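Local coordinates for protein phosphatase 2C (Toxoplasma gondii, PDB 3D8K) that probably removes phosphate from phosphoserine and phosphothreonine in other proteins, as a manganese-dependent enzyme of the PP2C family, at residues D76-D79 with E83-T86; G125-P130 with F136-E141; R201-A206 with M226-G231; A274-R277 with A281-A284. All blocks are in the same frame, centred on the assembly; numbering follows the deposited sequence.

Contact 1. Residues D76-D79 with E83-T86; sequences DLRD and EEIT. With SO4 (sulfate ion), chain H.
Leu77 and Glu84 make the tightly packed half of this contact: CD2 of Leu77 lies 3.6 Å from CG of Glu84, so one leucine methyl rests against the aliphatic CB and CG of the acid. The same methyl reaches Ile85 CG1 at 4.2 Å, and both Leu77 and Ile85 continue onto Phe111 of strand 106-115. A bend at chi2 (63°) folds the Glu84 carboxylate back beside the Arg78 backbone N and CB, leaving OE1 3.6 Å from Arg78 CB. The carboxylate and guanidinium planes are only 16° apart, yet Arg78 NE is 5.1 Å from Glu84 OE2 and the two form no salt bridge. OE2 is instead paired with Arg156 of the second subunit. Packing is looser on the partly exposed side. Here the extended Arg78 chain leads away from the helix and presents its edge to one sulfate oxygen, with NE 2.8 Å and NH2 2.9 Å from O2. Arg91 of the same chain and Arg156 of the second subunit also bind this sulfate, which is probably from the crystallisation liquor. The arrangement is a short connection between consecutive helices 61-74 and 82-97, typical of the helical layer that flanks the PP2C beta sandwich, with a subunit interface laid across it.

Contact 2. Residues G125-P130 with F136-E141; sequences GRQIVP and FTSVAE
Val129 stands over one face of the Phe136 ring, its CG2 methyl 3.7 Å from the ring centroid and 8° off the ring normal. This is a CH-pi contact centred on the ring. The other methyl, CG1, sits over the root of the ring, 3.9 Å from CG. Phe136 has its CG trans to the backbone nitrogen (chi1 171°), a turn that carries the ring across to the strand. At the ring's rim the relation changes. The Gln127 amide comes to the edge, near the ring plane, with NE2 3.5 Å from CE2, and its own plane stands 68° from that of the ring. Pro130 crosses Phe136 at about a right angle and brings CD to 4.0 Å from CD2.

These residues join a short strand to the loop that leads into a short helix. Strand 127-129 is outermost in a small three-stranded antiparallel sheet with 120-124 and 150-154. A backbone hydrogen bond between Ile128 and Thr256 links this small sheet to strand 253-259, itself an outer strand of one sheet of the PP2C beta sandwich. The touching parts of the two segments run in nearly opposite directions.

Farther along, the Gln127 chain is extended beyond CG and crosses Val139 at a slant, with OE1 3.6 Å from the CG2 methyl. Val139 also packs on Thr255 and Phe257 of strand 253-259, and Gln127 touches Phe257 as well. The placing of the Gln127 amide against Ser138 is doubtful, being too close in the model. Val124 of the neighbouring strand 120-124 borders both Val129 and Phe136.

Contact 3. Residues R201-A206 with M226-G231; sequences RHRVQA and MTRAFG. With SO4 (sulfate ion), chain G.
Arg203 gives the one hydrogen bond across the contact, from NH2 to Thr227 O at 3.0 Å. The N-H...O angle is 133°, and the donor stands 47° above the carbonyl plane, so the bond is bent and the donor is not on a carbonyl lone pair. A turn at chi3 (63°) brings the guanidinium edge to that carbonyl.

Charge and polar links centre on Glu200, whose OE1 forms a salt bridge with Arg203 NH2 and a hydrogen bond with Thr227 OG1. Arg203 NH1 bonds separately to Leu247 O. Arg203 NH2 is also 4.0 Å from Arg228 NE, a like-charge approach that Glu200 probably eases.

Helix 198-206 and the strands 211-214 and 217-220 after it are consistent with the flap subdomain of PP2C phosphatases, which the contact ties to the loop before strand 253-259.

Apolar packing is slight: Val204 CG2 meets Thr227 CG2 at 4.1 Å, and Phe211 touches both residues.

The sulfate, probably from the crystallisation liquor, lies on another side of the helix. Gln205 NE2 binds its O1 weakly at 3.3 Å, and Arg201 NH1 approaches O4 at a doubtfully short distance.

Contact 4. Residues A274-R277 with A281-A284; sequences AHFR and AIAA
Phe276 has its CG opposite the carbonyl carbon and beside the backbone nitrogen (chi1 -84°), which swings the ring over the first turn of helix 279-288, while Ile282 takes a similar first torsion (-65°) that sends CG1 back toward the ring. The loop before helix 279-288 folds back onto the first turn of that helix, in the helical layer of the PP2C sandwich. The chain leaves strand 264-268 of the sheet that also holds strand 185-188, passes through 274-277 and enters the helix, with only three residues between the two segments.

The ring lies with one face against the helix backbone. Ile282 CA is 4.2 Å from the ring centroid and 7° off its normal, a CH-pi contact nearly over the centre. The Ile282 side chain crosses that of Phe276 at a slant. Its CG1 is 3.6 Å from Phe276 CB and sits on the same face as CA, nearest CD1. Ala281 comes obliquely from that side, with CB near CD2, and the same methyl is 3.7 Å from Phe276 CB. The two ortho positions thus receive different residues, Ile282 at CD1 and Ala281 at CD2.

Outside the segments, the Ser278 hydroxyl oxygen is hydrogen-bonded to Ala281 N at the start of the helix. Arg310 touches Phe276, Phe273 packs on Ile282, and Ala283 packs against Ala186 and His188 of strand 185-188. No hydrogen bond links the two segments, so packing alone carries the contact.

Arg277 adds a lesser touch on the exposed side, through aliphatic carbon and not its guanidinium: CG lies 4.0 Å from Ala281 CB.

Overall arrangement
The four contacts follow one another along the chain without nesting, and none touches another. Contacts 1 and 2 come closest, with nearest atoms about 7 Å apart, and contact 3 lies about 8 Å from contact 1 by the same measure. Contacts 1 and 4 have centres about 33 Å apart on opposite sides of the chain's centre, consistent with the two helical layers that flank a PP2C sandwich. Contact 2 lies where a small sheet meets outer strand 253-259 of the sandwich, its centre about 22 Å from those of contacts 3 and 4. Sulfates bind at contacts 1 and 3, and a second subunit reaches contact 1 alone. No metal ion belongs to any of the four.

Contact 1. Residues D76-D79 with E83-T86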
loop_
_atom_site.group_PDB
_atom_site.type_symbol
_atom_site.label_atom_id
_atom_site.label_comp_id
_atom_site.label_asym_id
_atom_site.label_seq_id
_atom_site.Cartn_x
_atom_site.Cartn_y
_atom_site.Cartn_z
ATOM N N ASP C 76 -0.856 22.502 -3.564
ATOM C CA ASP C 76 -2.102 23.102 -3.999
ATOM C C ASP C 76 -2.042 23.421 -5.482
ATOM O O ASP C 76 -3.056 23.769 -6.090
ATOM C CB ASP C 76 -2.388 24.356 -3.185
ATOM C CG ASP C 76 -2.868 24.035 -1.778
ATOM O OD1 ASP C 76 -2.521 24.783 -0.826
ATOM O OD2 ASP C 76 -3.603 23.035 -1.631
ATOM N N LEU C 77 -0.853 23.291 -6.065
ATOM C CA LEU C 77 -0.667 23.530 -7.496
ATOM C C LEU C 77 -1.517 22.521 -8.264
ATOM O O LEU C 77 -1.372 21.305 -8.075
ATOM C CB LEU C 77 0.801 23.332 -7.889
ATOM C CG LEU C 77 1.828 24.336 -7.374
ATOM C CD1 LEU C 77 3.227 23.785 -7.586
ATOM C CD2 LEU C 77 1.640 25.660 -8.086
ATOM N N ARG C 78 -2.407 23.020 -9.121
ATOM C CA ARG C 78 -3.273 22.144 -9.919
ATOM C C ARG C 78 -2.504 21.570 -11.083
ATOM O O ARG C 78 -3.000 20.745 -11.838
ATOM C CB ARG C 78 -4.475 22.908 -10.462
ATOM C CG ARG C 78 -5.405 23.401 -9.411
ATOM C CD ARG C 78 -6.749 23.671 -10.012
ATOM N NE ARG C 78 -7.656 24.221 -9.025
ATOM C CZ ARG C 78 -8.968 24.311 -9.187
ATOM N NH1 ARG C 78 -9.538 23.880 -10.305
ATOM N NH2 ARG C 78 -9.711 24.837 -8.227
ATOM N N ASP C 79 -1.283 22.048 -11.223
ATOM C CA ASP C 79 -0.379 21.613 -12.260
ATOM C C ASP C 79 0.850 22.459 -12.040
ATOM O O ASP C 79 0.786 23.494 -11.379
ATOM C CB ASP C 79 -0.977 21.856 -13.640
ATOM C CG ASP C 79 -0.095 21.330 -14.743
ATOM O OD1 ASP C 79 0.511 20.253 -14.540
ATOM O OD2 ASP C 79 -0.005 21.991 -15.802
ATOM N N GLU C 83 1.410 30.063 -14.388
ATOM C CA GLU C 83 0.158 30.511 -13.776
ATOM C C GLU C 83 -0.093 29.916 -12.404
ATOM O O GLU C 83 -0.444 30.632 -11.460
ATOM C CB GLU C 83 -1.024 30.195 -14.686
ATOM C CG GLU C 83 -0.811 30.669 -16.119
ATOM C CD GLU C 83 -0.526 29.530 -17.094
ATOM O OE1 GLU C 83 -1.502 28.932 -17.609
ATOM O OE2 GLU C 83 0.666 29.232 -17.335
ATOM N N GLU C 84 0.092 28.607 -12.286
ATOM C CA GLU C 84 -0.129 27.928 -11.016
ATOM C C GLU C 84 0.940 28.250 -9.968
ATOM O O GLU C 84 0.635 28.340 -8.786
ATOM C CB GLU C 84 -0.206 26.421 -11.238
ATOM C CG GLU C 84 -1.215 25.740 -10.340
ATOM C CD GLU C 84 -2.633 26.220 -10.599
ATOM O OE1 GLU C 84 -3.126 26.051 -11.733
ATOM O OE2 GLU C 84 -3.255 26.771 -9.668
ATOM N N ILE C 85 2.183 28.429 -10.401
ATOM C CA ILE C 85 3.270 28.729 -9.479
ATOM C C ILE C 85 3.190 30.170 -8.967
ATOM O O ILE C 85 3.524 30.455 -7.812
ATOM C CB ILE C 85 4.648 28.510 -10.152
ATOM C CG1 ILE C 85 4.820 27.039 -10.541
ATOM C CG2 ILE C 85 5.762 28.898 -9.205
ATOM C CD1 ILE C 85 6.094 26.746 -11.350
ATOM N N THR C 86 2.753 31.075 -9.836
ATOM C CA THR C 86 2.627 32.483 -9.484
ATOM C C THR C 86 1.508 32.695 -8.467
ATOM O O THR C 86 1.638 33.485 -7.533
ATOM C CB THR C 86 2.335 33.331 -10.738
ATOM O OG1 THR C 86 3.504 33.376 -11.563
ATOM C CG2 THR C 86 1.932 34.737 -10.360
HETATM S S SO4 H . -7.390 25.853 -5.256
HETATM O O1 SO4 H . -8.207 27.036 -5.554
HETATM O O2 SO4 H . -7.512 24.883 -6.345
HETATM O O3 SO4 H . -5.991 26.265 -5.106
HETATM O O4 SO4 H . -7.853 25.216 -4.017
#

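Contact 2. Residues G125-P130 with F136-E141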
loop_
_atom_site.group_PDB
_atom_site.type_symbol
_atom_site.label_atom_id
_atom_site.label_comp_id
_atom_site.label_asym_id
_atom_site.label_seq_id
_atom_site.Cartn_x
_atom_site.Cartn_y
_atom_site.Cartn_z
ATOM N N GLY C 125 17.509 27.797 -27.521
ATOM C CA GLY C 125 18.713 27.213 -26.962
ATOM C C GLY C 125 18.600 26.778 -25.518
ATOM O O GLY C 125 19.142 27.437 -24.617
ATOM N N ARG C 126 17.881 25.681 -25.304
ATOM C CA ARG C 126 17.691 25.093 -23.975
ATOM C C ARG C 126 16.489 25.598 -23.189
ATOM O O ARG C 126 15.896 24.847 -22.431
ATOM C CB ARG C 126 18.959 25.243 -23.116
ATOM C CG ARG C 126 19.493 23.942 -22.520
ATOM C CD ARG C 126 19.794 22.910 -23.590
ATOM N NE ARG C 126 20.272 21.652 -23.019
ATOM C CZ ARG C 126 21.553 21.344 -22.849
ATOM N NH1 ARG C 126 22.496 22.199 -23.209
ATOM N NH2 ARG C 126 21.889 20.183 -22.314
ATOM N N GLN C 127 16.113 26.855 -23.361
ATOM C CA GLN C 127 14.964 27.359 -22.628
ATOM C C GLN C 127 13.717 26.993 -23.387
ATOM O O GLN C 127 13.669 27.106 -24.591
ATOM C CB GLN C 127 15.017 28.874 -22.471
ATOM C CG GLN C 127 14.198 29.380 -21.269
ATOM C CD GLN C 127 14.361 30.877 -20.998
ATOM O OE1 GLN C 127 15.414 31.473 -21.266
ATOM N NE2 GLN C 127 13.325 31.482 -20.440
ATOM N N ILE C 128 12.703 26.541 -22.679
ATOM C CA ILE C 128 11.463 26.183 -23.329
ATOM C C ILE C 128 10.536 27.392 -23.322
ATOM O O ILE C 128 10.189 27.927 -22.261
ATOM C CB ILE C 128 10.811 24.989 -22.606
ATOM C CG1 ILE C 128 11.711 23.758 -22.768
ATOM C CG2 ILE C 128 9.412 24.747 -23.142
ATOM C CD1 ILE C 128 11.251 22.555 -22.017
ATOM N N VAL C 129 10.171 27.850 -24.514
ATOM C CA VAL C 129 9.269 28.989 -24.630
ATOM C C VAL C 129 7.869 28.486 -24.309
ATOM O O VAL C 129 7.435 27.450 -24.809
ATOM C CB VAL C 129 9.298 29.599 -26.058
ATOM C CG1 VAL C 129 8.290 30.732 -26.165
ATOM C CG2 VAL C 129 10.692 30.113 -26.373
ATOM N N PRO C 130 7.154 29.202 -23.445
ATOM C CA PRO C 130 5.802 28.789 -23.074
ATOM C C PRO C 130 4.768 29.107 -24.131
ATOM O O PRO C 130 4.954 30.012 -24.944
ATOM C CB PRO C 130 5.559 29.554 -21.783
ATOM C CG PRO C 130 6.309 30.810 -22.009
ATOM C CD PRO C 130 7.600 30.337 -22.622
ATOM N N PHE C 136 8.230 36.739 -25.810
ATOM C CA PHE C 136 9.248 36.037 -25.050
ATOM C C PHE C 136 10.668 36.590 -25.202
ATOM O O PHE C 136 11.116 36.890 -26.309
ATOM C CB PHE C 136 9.224 34.562 -25.428
ATOM C CG PHE C 136 10.354 33.777 -24.863
ATOM C CD1 PHE C 136 11.565 33.715 -25.521
ATOM C CD2 PHE C 136 10.217 33.137 -23.645
ATOM C CE1 PHE C 136 12.623 32.998 -24.983
ATOM C CE2 PHE C 136 11.262 32.422 -23.098
ATOM C CZ PHE C 136 12.469 32.361 -23.759
ATOM N N THR C 137 11.364 36.708 -24.070
ATOM C CA THR C 137 12.744 37.201 -24.008
ATOM C C THR C 137 13.554 36.275 -23.095
ATOM O O THR C 137 14.253 35.373 -23.561
ATOM C CB THR C 137 12.785 38.626 -23.427
ATOM O OG1 THR C 137 11.789 39.416 -24.085
ATOM C CG2 THR C 137 14.156 39.261 -23.632
ATOM N N SER C 138 13.475 36.518 -21.792
ATOM C CA SER C 138 14.151 35.673 -20.818
ATOM C C SER C 138 15.669 35.582 -20.755
ATOM O O SER C 138 16.402 36.138 -21.580
ATOM C CB SER C 138 13.572 34.266 -20.903
ATOM O OG SER C 138 12.250 34.258 -20.369
ATOM N N VAL C 139 16.090 34.840 -19.731
ATOM C CA VAL C 139 17.468 34.592 -19.312
ATOM C C VAL C 139 18.668 34.890 -20.208
ATOM O O VAL C 139 19.343 35.903 -20.007
ATOM C CB VAL C 139 17.593 33.153 -18.776
ATOM C CG1 VAL C 139 18.814 33.039 -17.891
ATOM C CG2 VAL C 139 16.332 32.782 -17.993
ATOM N N ALA C 140 18.964 34.024 -21.170
ATOM C CA ALA C 140 20.132 34.261 -22.012
ATOM C C ALA C 140 20.280 35.692 -22.559
ATOM O O ALA C 140 21.283 36.368 -22.275
ATOM C CB ALA C 140 20.159 33.262 -23.152
ATOM N N GLU C 141 19.301 36.149 -23.341
ATOM C CA GLU C 141 19.361 37.480 -23.937
ATOM C C GLU C 141 19.295 38.563 -22.866
ATOM O O GLU C 141 20.012 39.568 -22.941
ATOM C CB GLU C 141 18.209 37.670 -24.932
ATOM C CG GLU C 141 18.329 38.939 -25.773
ATOM C CD GLU C 141 17.075 39.259 -26.571
ATOM O OE1 GLU C 141 17.079 40.282 -27.292
ATOM O OE2 GLU C 141 16.091 38.492 -26.480
#

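Contact 3. Residues R201-A206 with M226-G231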
loop_
_atom_site.group_PDB
_atom_site.type_symbol
_atom_site.label_atom_id
_atom_site.label_comp_id
_atom_site.label_asym_id
_atom_site.label_seq_id
_atom_site.Cartn_x
_atom_site.Cartn_y
_atom_site.Cartn_z
ATOM N N ARG C 201 14.952 48.026 -11.911
ATOM C CA ARG C 201 15.204 49.398 -11.532
ATOM C C ARG C 201 14.156 50.263 -12.228
ATOM O O ARG C 201 13.661 51.241 -11.670
ATOM C CB ARG C 201 16.603 49.778 -12.006
ATOM C CG ARG C 201 17.127 51.109 -11.538
ATOM C CD ARG C 201 18.106 51.679 -12.571
ATOM N NE ARG C 201 19.057 50.694 -13.090
ATOM C CZ ARG C 201 19.115 50.307 -14.361
ATOM N NH1 ARG C 201 18.279 50.816 -15.255
ATOM N NH2 ARG C 201 20.007 49.402 -14.741
ATOM N N HIS C 202 13.807 49.900 -13.450
ATOM C CA HIS C 202 12.824 50.677 -14.172
ATOM C C HIS C 202 11.426 50.532 -13.573
ATOM O O HIS C 202 10.769 51.532 -13.275
ATOM C CB HIS C 202 12.799 50.285 -15.642
ATOM C CG HIS C 202 12.190 51.330 -16.510
ATOM N ND1 HIS C 202 10.870 51.715 -16.390
ATOM C CD2 HIS C 202 12.733 52.138 -17.451
ATOM C CE1 HIS C 202 10.629 52.716 -17.216
ATOM N NE2 HIS C 202 11.743 52.993 -17.873
ATOM N N ARG C 203 10.974 49.292 -13.398
ATOM C CA ARG C 203 9.664 49.037 -12.814
ATOM C C ARG C 203 9.497 49.832 -11.530
ATOM O O ARG C 203 8.597 50.660 -11.409
ATOM C CB ARG C 203 9.490 47.547 -12.491
ATOM C CG ARG C 203 8.226 47.248 -11.680
ATOM C CD ARG C 203 8.013 45.764 -11.465
ATOM N NE ARG C 203 9.085 45.172 -10.674
ATOM C CZ ARG C 203 9.286 45.434 -9.389
ATOM N NH1 ARG C 203 8.479 46.271 -8.756
ATOM N NH2 ARG C 203 10.300 44.877 -8.744
ATOM N N VAL C 204 10.378 49.568 -10.574
ATOM C CA VAL C 204 10.347 50.231 -9.279
ATOM C C VAL C 204 10.297 51.748 -9.376
ATOM O O VAL C 204 9.396 52.378 -8.824
ATOM C CB VAL C 204 11.576 49.851 -8.419
ATOM C CG1 VAL C 204 11.554 50.621 -7.125
ATOM C CG2 VAL C 204 11.588 48.353 -8.144
ATOM N N GLN C 205 11.259 52.333 -10.082
ATOM C CA GLN C 205 11.328 53.785 -10.189
ATOM C C GLN C 205 10.148 54.441 -10.885
ATOM O O GLN C 205 9.839 55.612 -10.649
ATOM C CB GLN C 205 12.659 54.196 -10.832
ATOM C CG GLN C 205 13.794 54.203 -9.787
ATOM C CD GLN C 205 15.176 54.510 -10.349
ATOM O OE1 GLN C 205 16.093 54.840 -9.603
ATOM N NE2 GLN C 205 15.329 54.385 -11.655
ATOM N N ALA C 206 9.467 53.679 -11.724
ATOM C CA ALA C 206 8.319 54.213 -12.430
ATOM C C ALA C 206 7.116 54.048 -11.522
ATOM O O ALA C 206 6.075 54.660 -11.737
ATOM C CB ALA C 206 8.106 53.460 -13.735
HETATM N N MSE C 226 17.047 44.053 -2.438
HETATM C CA MSE C 226 16.614 43.562 -3.747
HETATM C C MSE C 226 15.288 44.189 -4.211
HETATM O O MSE C 226 14.668 44.947 -3.472
HETATM C CB MSE C 226 16.503 42.040 -3.694
HETATM C CG MSE C 226 15.662 41.569 -2.550
HETATM SE SE MSE C 226 15.884 39.647 -2.207
HETATM C CE MSE C 226 17.586 39.852 -1.223
ATOM N N THR C 227 14.854 43.886 -5.433
ATOM C CA THR C 227 13.624 44.479 -5.941
ATOM C C THR C 227 12.431 43.527 -5.845
ATOM O O THR C 227 11.283 43.906 -6.089
ATOM C CB THR C 227 13.822 44.952 -7.396
ATOM O OG1 THR C 227 14.205 43.844 -8.206
ATOM C CG2 THR C 227 14.923 46.012 -7.474
ATOM N N ARG C 228 12.710 42.283 -5.476
ATOM C CA ARG C 228 11.664 41.284 -5.335
ATOM C C ARG C 228 11.919 40.416 -4.121
ATOM O O ARG C 228 13.042 39.954 -3.894
ATOM C CB ARG C 228 11.563 40.442 -6.599
ATOM C CG ARG C 228 10.982 41.231 -7.760
ATOM C CD ARG C 228 10.771 40.362 -8.961
ATOM N NE ARG C 228 10.089 41.061 -10.038
ATOM C CZ ARG C 228 9.792 40.514 -11.213
ATOM N NH1 ARG C 228 10.125 39.259 -11.469
ATOM N NH2 ARG C 228 9.141 41.219 -12.128
ATOM N N ALA C 229 10.876 40.222 -3.321
ATOM C CA ALA C 229 11.010 39.430 -2.112
ATOM C C ALA C 229 9.661 39.127 -1.466
ATOM O O ALA C 229 8.628 39.597 -1.941
ATOM C CB ALA C 229 11.922 40.163 -1.130
ATOM N N PHE C 230 9.685 38.345 -0.381
ATOM C CA PHE C 230 8.472 37.969 0.350
ATOM C C PHE C 230 8.060 38.893 1.501
ATOM O O PHE C 230 6.872 39.136 1.689
ATOM C CB PHE C 230 8.579 36.539 0.885
ATOM C CG PHE C 230 8.069 35.500 -0.066
ATOM C CD1 PHE C 230 8.942 34.585 -0.651
ATOM C CD2 PHE C 230 6.712 35.421 -0.369
ATOM C CE1 PHE C 230 8.480 33.615 -1.514
ATOM C CE2 PHE C 230 6.238 34.448 -1.236
ATOM C CZ PHE C 230 7.130 33.539 -1.810
ATOM N N GLY C 231 9.001 39.398 2.285
ATOM C CA GLY C 231 8.586 40.287 3.364
ATOM C C GLY C 231 8.357 41.739 2.933
ATOM O O GLY C 231 7.498 42.034 2.077
HETATM S S SO4 G . 17.816 54.285 -14.840
HETATM O O1 SO4 G . 16.823 55.293 -14.450
HETATM O O2 SO4 G . 18.497 54.731 -16.076
HETATM O O3 SO4 G . 18.804 54.131 -13.769
HETATM O O4 SO4 G . 17.124 53.009 -15.085
#

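Contact 4. Residues A274-R277 with A281-A284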
loop_
_atom_site.group_PDB
_atom_site.type_symbol
_atom_site.label_atom_id
_atom_site.label_comp_id
_atom_site.label_asym_id
_atom_site.label_seq_id
_atom_site.Cartn_x
_atom_site.Cartn_y
_atom_site.Cartn_z
ATOM N N ALA C 274 28.747 35.865 -4.454
ATOM C CA ALA C 274 29.117 37.225 -4.081
ATOM C C ALA C 274 30.232 37.978 -4.800
ATOM O O ALA C 274 29.999 39.092 -5.273
ATOM C CB ALA C 274 29.383 37.272 -2.600
ATOM N N HIS C 275 31.430 37.404 -4.890
ATOM C CA HIS C 275 32.547 38.130 -5.501
ATOM C C HIS C 275 33.107 37.757 -6.873
ATOM O O HIS C 275 34.193 37.189 -6.974
ATOM C CB HIS C 275 33.722 38.172 -4.528
ATOM C CG HIS C 275 33.491 39.034 -3.328
ATOM N ND1 HIS C 275 32.479 38.800 -2.425
ATOM C CD2 HIS C 275 34.170 40.110 -2.862
ATOM C CE1 HIS C 275 32.544 39.693 -1.453
ATOM N NE2 HIS C 275 33.562 40.498 -1.693
ATOM N N PHE C 276 32.395 38.111 -7.931
ATOM C CA PHE C 276 32.885 37.829 -9.267
ATOM C C PHE C 276 32.847 39.082 -10.115
ATOM O O PHE C 276 31.838 39.779 -10.157
ATOM C CB PHE C 276 32.060 36.732 -9.928
ATOM C CG PHE C 276 32.506 35.344 -9.571
ATOM C CD1 PHE C 276 31.864 34.624 -8.573
ATOM C CD2 PHE C 276 33.572 34.758 -10.237
ATOM C CE1 PHE C 276 32.274 33.340 -8.246
ATOM C CE2 PHE C 276 33.989 33.476 -9.916
ATOM C CZ PHE C 276 33.337 32.765 -8.918
ATOM N N ARG C 277 33.952 39.365 -10.794
ATOM C CA ARG C 277 34.060 40.547 -11.643
ATOM C C ARG C 277 32.931 40.673 -12.668
ATOM O O ARG C 277 32.767 41.719 -13.294
ATOM C CB ARG C 277 35.408 40.530 -12.362
ATOM C CG ARG C 277 35.594 39.354 -13.298
ATOM C CD ARG C 277 37.027 39.272 -13.784
ATOM N NE ARG C 277 37.135 38.451 -14.984
ATOM C CZ ARG C 277 38.255 38.290 -15.678
ATOM N NH1 ARG C 277 39.369 38.892 -15.281
ATOM N NH2 ARG C 277 38.259 37.543 -16.777
ATOM N N ALA C 281 31.758 35.591 -15.142
ATOM C CA ALA C 281 32.822 35.004 -14.339
ATOM C C ALA C 281 32.246 33.805 -13.581
ATOM O O ALA C 281 32.877 32.745 -13.502
ATOM C CB ALA C 281 33.382 36.046 -13.362
ATOM N N ILE C 282 31.038 33.986 -13.040
ATOM C CA ILE C 282 30.334 32.949 -12.286
ATOM C C ILE C 282 30.079 31.708 -13.147
ATOM O O ILE C 282 30.426 30.594 -12.762
ATOM C CB ILE C 282 28.975 33.484 -11.746
ATOM C CG1 ILE C 282 29.217 34.598 -10.725
ATOM C CG2 ILE C 282 28.187 32.369 -11.089
ATOM C CD1 ILE C 282 27.938 35.285 -10.206
ATOM N N ALA C 283 29.472 31.899 -14.312
ATOM C CA ALA C 283 29.191 30.778 -15.193
ATOM C C ALA C 283 30.487 30.033 -15.457
ATOM O O ALA C 283 30.536 28.802 -15.427
ATOM C CB ALA C 283 28.597 31.272 -16.499
ATOM N N ALA C 284 31.543 30.799 -15.710
ATOM C CA ALA C 284 32.848 30.227 -15.988
ATOM C C ALA C 284 33.240 29.313 -14.837
ATOM O O ALA C 284 33.413 28.108 -15.027
ATOM C CB ALA C 284 33.874 31.337 -16.173
#